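Beta-fructofuranosidase, insoluble isoenzyme CWINV1 (Arabidopsis thaliana, PDB 2OXB) hydrolyses sucrose and 1-kestose, and less readily neokestose and levan, as a secreted cell-wall invertase of glycosyl hydrolase family 32. Local coordinates at residues K403-P408 with N515-Q519. The protein carries 1 engineered substitution. Sequence-based numbering, arbitrary orientation.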
loop_
_atom_site.group_PDB
_atom_site.type_symbol
_atom_site.label_atom_id
_atom_site.label_comp_id
_atom_site.label_asym_id
_atom_site.label_seq_id
_atom_site.Cartn_x
_atom_site.Cartn_y
_atom_site.Cartn_z
ATOM N N LYS A 403 16.069 -16.255 20.886
ATOM C CA LYS A 403 16.371 -15.112 21.755
ATOM C C LYS A 403 17.423 -14.123 21.255
ATOM O O LYS A 403 18.273 -14.451 20.433
ATOM C CB LYS A 403 16.808 -15.599 23.145
ATOM C CG LYS A 403 15.725 -16.261 23.996
ATOM C CD LYS A 403 16.194 -16.458 25.444
ATOM C CE LYS A 403 15.147 -17.181 26.287
ATOM N NZ LYS A 403 15.628 -17.415 27.678
ATOM N N SER A 404 17.344 -12.907 21.786
ATOM C CA SER A 404 18.263 -11.817 21.475
ATOM C C SER A 404 18.404 -10.974 22.744
ATOM O O SER A 404 17.591 -11.082 23.670
ATOM C CB SER A 404 17.717 -10.918 20.357
ATOM O OG SER A 404 17.457 -11.642 19.175
ATOM N N GLY A 405 19.437 -10.139 22.785
ATOM C CA GLY A 405 19.625 -9.273 23.933
ATOM C C GLY A 405 18.387 -8.400 24.037
ATOM O O GLY A 405 17.671 -8.443 25.029
ATOM N N LEU A 406 18.129 -7.610 23.004
ATOM C CA LEU A 406 16.964 -6.750 22.994
ATOM C C LEU A 406 15.999 -7.272 21.930
ATOM O O LEU A 406 15.965 -6.793 20.793
ATOM C CB LEU A 406 17.365 -5.284 22.724
ATOM C CG LEU A 406 18.294 -4.569 23.727
ATOM C CD1 LEU A 406 18.314 -3.055 23.464
ATOM C CD2 LEU A 406 17.818 -4.839 25.157
ATOM N N GLY A 407 15.228 -8.285 22.304
ATOM C CA GLY A 407 14.277 -8.864 21.380
ATOM C C GLY A 407 14.298 -10.368 21.506
ATOM O O GLY A 407 15.233 -10.923 22.081
ATOM N N PRO A 408 13.296 -11.056 20.936
ATOM C CA PRO A 408 12.174 -10.449 20.204
ATOM C C PRO A 408 10.978 -10.031 21.082
ATOM O O PRO A 408 10.586 -10.760 21.998
ATOM C CB PRO A 408 11.809 -11.540 19.212
ATOM C CG PRO A 408 11.980 -12.784 20.064
ATOM C CD PRO A 408 13.265 -12.529 20.824
ATOM N N ASN A 515 7.465 -10.837 24.933
ATOM C CA ASN A 515 8.881 -10.503 24.965
ATOM C C ASN A 515 9.557 -11.789 25.408
ATOM O O ASN A 515 9.704 -12.043 26.597
ATOM C CB ASN A 515 9.147 -9.379 25.978
ATOM C CG ASN A 515 10.618 -9.253 26.349
ATOM O OD1 ASN A 515 11.505 -9.240 25.484
ATOM N ND2 ASN A 515 10.884 -9.147 27.644
ATOM N N TYR A 516 9.933 -12.615 24.443
ATOM C CA TYR A 516 10.580 -13.881 24.739
ATOM C C TYR A 516 12.099 -13.748 24.695
ATOM O O TYR A 516 12.819 -14.750 24.742
ATOM C CB TYR A 516 10.116 -14.944 23.738
ATOM C CG TYR A 516 8.719 -15.472 23.992
ATOM C CD1 TYR A 516 7.891 -15.853 22.935
ATOM C CD2 TYR A 516 8.224 -15.589 25.287
ATOM C CE1 TYR A 516 6.596 -16.328 23.163
ATOM C CE2 TYR A 516 6.939 -16.063 25.529
ATOM C CZ TYR A 516 6.127 -16.428 24.467
ATOM O OH TYR A 516 4.842 -16.862 24.710
ATOM N N GLY A 517 12.583 -12.507 24.617
ATOM C CA GLY A 517 14.014 -12.266 24.556
ATOM C C GLY A 517 14.716 -12.332 25.902
ATOM O O GLY A 517 14.096 -12.598 26.936
ATOM N N TYR A 518 16.025 -12.103 25.893
ATOM C CA TYR A 518 16.793 -12.128 27.129
ATOM C C TYR A 518 16.348 -10.970 28.030
ATOM O O TYR A 518 15.407 -11.112 28.822
ATOM C CB TYR A 518 18.291 -12.029 26.827
ATOM C CG TYR A 518 18.976 -13.354 26.553
ATOM C CD1 TYR A 518 19.037 -14.345 27.542
ATOM C CD2 TYR A 518 19.609 -13.604 25.318
ATOM C CE1 TYR A 518 19.713 -15.552 27.318
ATOM C CE2 TYR A 518 20.291 -14.813 25.080
ATOM C CZ TYR A 518 20.341 -15.780 26.092
ATOM O OH TYR A 518 21.031 -16.960 25.906
ATOM N N GLN A 519 17.017 -9.827 27.901
ATOM C CA GLN A 519 16.687 -8.651 28.694
ATOM C C GLN A 519 15.189 -8.388 28.646
ATOM O O GLN A 519 14.544 -8.578 27.613
ATOM C CB GLN A 519 17.422 -7.413 28.171
ATOM C CG GLN A 519 18.942 -7.466 28.234
ATOM C CD GLN A 519 19.480 -7.758 29.626
ATOM O OE1 GLN A 519 19.848 -8.889 29.927
ATOM N NE2 GLN A 519 19.532 -6.739 30.479
#
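In the C-terminal beta-sandwich domain of this family 32 enzyme, backbone carbonyl oxygens of 403-408 join the end of one strand pairing to the loop that follows it, a compact example of main-chain joining. Strands 406-415 and 510-515 run antiparallel in one of its sheets; after Asn515 closes strand 510-515, residues 516-519 lead toward strand 521-530, which belongs to the other large sheet of the domain.

Backbone hydrogen bonds come first, and all three have their donor in the loop. Tyr516 N donates to Pro408 O (3.1 Å), close to where strand 510-515 ends. Farther along, Tyr518 N meets Ser404 O at 2.9 Å in a nearly straight bond, and Gln519 N makes a weak, bent one to Gly405 O (3.3 Å).

Two CA-H...O contacts add to these: one at the strand end, where Asn515 CA is 3.4 Å from Pro408 O, and one between the bonds of Tyr516 and Tyr518, where Gly517 CA is 3.1 Å from Gly407 O. Such closeness suits glycine at 517, since a CB there would clash with that same oxygen. Gly407 has its own reason: its positive phi would jam a CB against the carbonyl of Leu406. A cis peptide follows, between Gly407 and Pro408.

Side chains finish the joint. The CA-to-CB bond of Leu406 points away from 515-519, and its side chain packs against Ile429 of strand 423-431 among others, yet Leu406 CD2 comes within 4.0 Å of Gln519 CB. On the exposed flank, the extended aliphatic part of Lys403 lies across a face of the Tyr518 ring in a CH-pi contact, with Lys403 CD 4.0 Å from the ring centroid and just 9° off its normal.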